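Local coordinates for periplasmic protein (Legionella pneumophila subsp. pneumophila, PDB 4FGQ) that probably acts as a calcium-dependent cysteine protease of the periplasm, with a fold of the bacterial transglutaminase-like family, at residues A[92-97]-A[102-107]. Residues are numbered along the deposited sequence; the frame is centred on the assembly and turned at random. Where two conformers were deposited one is given.
Sequences IKYFTL and VPSDQL
Leu97 and Tyr94, one helical turn apart, both meet Leu107, the residue that opens strand 107-114 after the chain has doubled back from the end of helix 86-100. CD1 of Leu107 rests on the CB of Leu97 at 3.7 Å, while its own CB sits in the plane of the Tyr94 ring, at the edge, with CD1 of Tyr94 3.7 Å away. The tyrosine therefore offers its rim, not a face, to the leucine. With CG anti to the backbone N (chi1 165°), the ring is carried out from the helix, so that its CD1 edge meets Leu107 and its hydroxyl reaches Ser104. In the conformer described for Ser104, Tyr94 OH and Ser104 OG lie 2.7 Å apart. Both oxygens have a further partner in the 160-162 region: Tyr94 OH pairs with the backbone N of Ala161 and, in that same conformer, Ser104 OG with a carboxylate oxygen of Glu162.

At the other end of the contact, the amide of Val102 donates to the carbonyl of Leu97, N to O 3.0 Å. This bond from residue i+5 back to i is consistent with a Schellman-type ending of helix 86-100. Beside it the two side chains run in the same direction, and Leu97 CD2 packs on Val102 CG2 at 3.8 Å.

Most of this interface is buried, and it joins the helical and sheet parts of the protease. Helix 43-55 lies against it through Val50 on Leu97 and Gln46 on Val102, whereas strand 119-126, antiparallel to strand 107-114, brings Leu124 onto Leu97 and Phe126 onto Leu107. Further back on helix 86-100, about 11 Å from the side chain of Tyr94, are those of Glu87 and Asp88, which bind calcium in another structure of this protein; the ion is absent here.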
ATOM      1  N   ILE A  92      -2.253   2.050  -0.359  1.00 11.93           N
ATOM      2  CA  ILE A  92      -3.185   1.759  -1.441  1.00 10.48           C
ATOM      3  C   ILE A  92      -2.923   0.380  -2.057  1.00 11.78           C
ATOM      4  O   ILE A  92      -3.864  -0.318  -2.447  1.00 11.15           O
ATOM      5  CB  ILE A  92      -3.288   2.901  -2.499  1.00 14.41           C
ATOM      6  CG1 ILE A  92      -4.418   2.593  -3.487  1.00 14.10           C
ATOM      7  CG2 ILE A  92      -1.967   3.102  -3.227  1.00 12.06           C
ATOM      8  CD1 ILE A  92      -4.940   3.817  -4.234  1.00 12.38           C
ATOM      9  N   LYS A  93      -1.659  -0.034  -2.114  1.00 10.89           N
ATOM     10  CA  LYS A  93      -1.353  -1.382  -2.589  1.00 10.47           C
ATOM     11  C   LYS A  93      -1.996  -2.426  -1.685  1.00 13.07           C
ATOM     12  O   LYS A  93      -2.555  -3.416  -2.170  1.00 11.00           O
ATOM     13  CB  LYS A  93       0.157  -1.607  -2.658  1.00 13.18           C
ATOM     14  CG  LYS A  93       0.834  -0.885  -3.824  1.00 12.09           C
ATOM     15  CD  LYS A  93       2.346  -1.065  -3.750  1.00 11.88           C
ATOM     16  CE  LYS A  93       3.072  -0.126  -4.723  1.00 11.31           C
ATOM     17  NZ  LYS A  93       4.557  -0.311  -4.603  1.00 10.94           N
ATOM     18  N   TYR A  94      -1.899  -2.202  -0.377  1.00 11.39           N
ATOM     19  CA  TYR A  94      -2.485  -3.103   0.609  1.00 11.98           C
ATOM     20  C   TYR A  94      -3.994  -3.240   0.396  1.00 11.08           C
ATOM     21  O   TYR A  94      -4.504  -4.346   0.221  1.00 11.70           O
ATOM     22  CB  TYR A  94      -2.182  -2.628   2.039  1.00 12.09           C
ATOM     23  CG  TYR A  94      -3.046  -3.311   3.085  1.00 12.04           C
ATOM     24  CD1 TYR A  94      -2.776  -4.610   3.503  1.00 12.33           C
ATOM     25  CD2 TYR A  94      -4.149  -2.661   3.628  1.00 15.84           C
ATOM     26  CE1 TYR A  94      -3.590  -5.241   4.470  1.00 13.62           C
ATOM     27  CE2 TYR A  94      -4.961  -3.275   4.564  1.00 16.82           C
ATOM     28  CZ  TYR A  94      -4.681  -4.562   4.980  1.00 15.70           C
ATOM     29  OH  TYR A  94      -5.503  -5.149   5.915  1.00 16.54           O
ATOM     30  N   PHE A  95      -4.716  -2.125   0.402  1.00 12.75           N
ATOM     31  CA  PHE A  95      -6.172  -2.207   0.285  1.00 14.13           C
ATOM     32  C   PHE A  95      -6.605  -2.800  -1.051  1.00 13.66           C
ATOM     33  O   PHE A  95      -7.598  -3.532  -1.132  1.00 13.36           O
ATOM     34  CB  PHE A  95      -6.830  -0.845   0.537  1.00 14.53           C
ATOM     35  CG  PHE A  95      -6.955  -0.514   1.992  1.00 14.08           C
ATOM     36  CD1 PHE A  95      -7.826  -1.235   2.803  1.00 17.20           C
ATOM     37  CD2 PHE A  95      -6.192   0.500   2.559  1.00 14.15           C
ATOM     38  CE1 PHE A  95      -7.950  -0.944   4.159  1.00 15.03           C
ATOM     39  CE2 PHE A  95      -6.306   0.800   3.913  1.00 15.96           C
ATOM     40  CZ  PHE A  95      -7.185   0.077   4.717  1.00 15.66           C
ATOM     41  N   THR A  96      -5.843  -2.519  -2.095  1.00 11.23           N
ATOM     42  CA  THR A  96      -6.203  -3.009  -3.418  1.00 10.91           C
ATOM     43  C   THR A  96      -5.994  -4.520  -3.495  1.00 14.51           C
ATOM     44  O   THR A  96      -6.828  -5.237  -4.045  1.00 12.89           O
ATOM     45  CB  THR A  96      -5.393  -2.298  -4.504  1.00 11.15           C
ATOM     46  OG1 THR A  96      -5.669  -0.896  -4.438  1.00 12.95           O
ATOM     47  CG2 THR A  96      -5.783  -2.800  -5.891  1.00 11.84           C
ATOM     48  N   LEU A  97      -4.898  -5.004  -2.909  1.00 10.74           N
ATOM     49  CA  LEU A  97      -4.645  -6.450  -2.880  1.00 12.67           C
ATOM     50  C   LEU A  97      -5.704  -7.196  -2.076  1.00 14.12           C
ATOM     51  O   LEU A  97      -6.127  -8.284  -2.469  1.00 12.81           O
ATOM     52  CB  LEU A  97      -3.230  -6.754  -2.379  1.00 12.14           C
ATOM     53  CG  LEU A  97      -2.204  -6.520  -3.504  1.00 11.90           C
ATOM     54  CD1 LEU A  97      -0.809  -6.311  -2.921  1.00 11.19           C
ATOM     55  CD2 LEU A  97      -2.204  -7.711  -4.496  1.00 10.00           C
ATOM     56  N   VAL A 102      -6.333 -11.289  -2.185  1.00 14.49           N
ATOM     57  CA  VAL A 102      -5.227 -11.736  -1.344  1.00 12.69           C
ATOM     58  C   VAL A 102      -5.668 -11.609   0.116  1.00 13.97           C
ATOM     59  O   VAL A 102      -6.106 -10.531   0.530  1.00 16.91           O
ATOM     60  CB  VAL A 102      -3.961 -10.894  -1.581  1.00 13.63           C
ATOM     61  CG1 VAL A 102      -2.839 -11.364  -0.670  1.00 18.57           C
ATOM     62  CG2 VAL A 102      -3.541 -10.977  -3.045  1.00 12.17           C
ATOM     63  N   PRO A 103      -5.577 -12.699   0.903  1.00 14.47           N
ATOM     64  CA  PRO A 103      -6.010 -12.634   2.308  1.00 14.61           C
ATOM     65  C   PRO A 103      -5.237 -11.559   3.075  1.00 19.29           C
ATOM     66  O   PRO A 103      -4.014 -11.478   2.943  1.00 16.23           O
ATOM     67  CB  PRO A 103      -5.668 -14.025   2.839  1.00 17.71           C
ATOM     68  CG  PRO A 103      -5.765 -14.908   1.617  1.00 18.29           C
ATOM     69  CD  PRO A 103      -5.154 -14.060   0.527  1.00 16.02           C
ATOM     70  N   SER A 104      -5.934 -10.733   3.853  1.00 17.17           N
ATOM     71  CA  SER A 104      -5.269  -9.633   4.561  0.58 18.23           C
ATOM     72  C   SER A 104      -4.201 -10.130   5.523  1.00 14.85           C
ATOM     73  O   SER A 104      -3.216  -9.434   5.771  1.00 18.61           O
ATOM     74  CB  SER A 104      -6.275  -8.739   5.301  0.58 19.77           C
ATOM     75  OG  SER A 104      -5.609  -7.819   6.163  0.58 20.07           O
ATOM     76  N   ASP A 105      -4.370 -11.336   6.062  1.00 16.38           N
ATOM     77  CA  ASP A 105      -3.356 -11.811   7.007  1.00 18.83           C
ATOM     78  C   ASP A 105      -1.995 -12.102   6.362  1.00 17.51           C
ATOM     79  O   ASP A 105      -0.987 -12.208   7.060  1.00 17.46           O
ATOM     80  CB  ASP A 105      -3.842 -12.971   7.906  1.00 26.49           C
ATOM     81  CG  ASP A 105      -4.229 -14.216   7.129  1.00 33.71           C
ATOM     82  OD1 ASP A 105      -4.612 -15.209   7.782  1.00 38.90           O
ATOM     83  OD2 ASP A 105      -4.169 -14.218   5.881  1.00 32.97           O
ATOM     84  N   GLN A 106      -1.951 -12.183   5.035  1.00 13.31           N
ATOM     85  CA  GLN A 106      -0.668 -12.362   4.351  1.00 12.83           C
ATOM     86  C   GLN A 106       0.007 -11.051   3.998  1.00 14.73           C
ATOM     87  O   GLN A 106       1.070 -11.049   3.381  1.00 13.82           O
ATOM     88  CB  GLN A 106      -0.857 -13.160   3.061  1.00 12.16           C
ATOM     89  CG  GLN A 106      -1.342 -14.562   3.316  1.00 12.49           C
ATOM     90  CD  GLN A 106      -1.403 -15.391   2.047  1.00 17.76           C
ATOM     91  OE1 GLN A 106      -2.480 -15.826   1.623  1.00 21.65           O
ATOM     92  NE2 GLN A 106      -0.242 -15.616   1.431  1.00 14.87           N
ATOM     93  N   LEU A 107      -0.626  -9.941   4.350  1.00 11.99           N
ATOM     94  CA  LEU A 107      -0.113  -8.635   3.958  1.00 11.12           C
ATOM     95  C   LEU A 107       0.146  -7.774   5.173  1.00 15.46           C
ATOM     96  O   LEU A 107      -0.730  -7.600   6.019  1.00 17.28           O
ATOM     97  CB  LEU A 107      -1.117  -7.926   3.046  1.00 12.76           C
ATOM     98  CG  LEU A 107      -1.380  -8.605   1.699  1.00 14.63           C
ATOM     99  CD1 LEU A 107      -2.619  -8.021   1.060  1.00 15.85           C
ATOM    100  CD2 LEU A 107      -0.178  -8.411   0.785  1.00 15.35           C
TER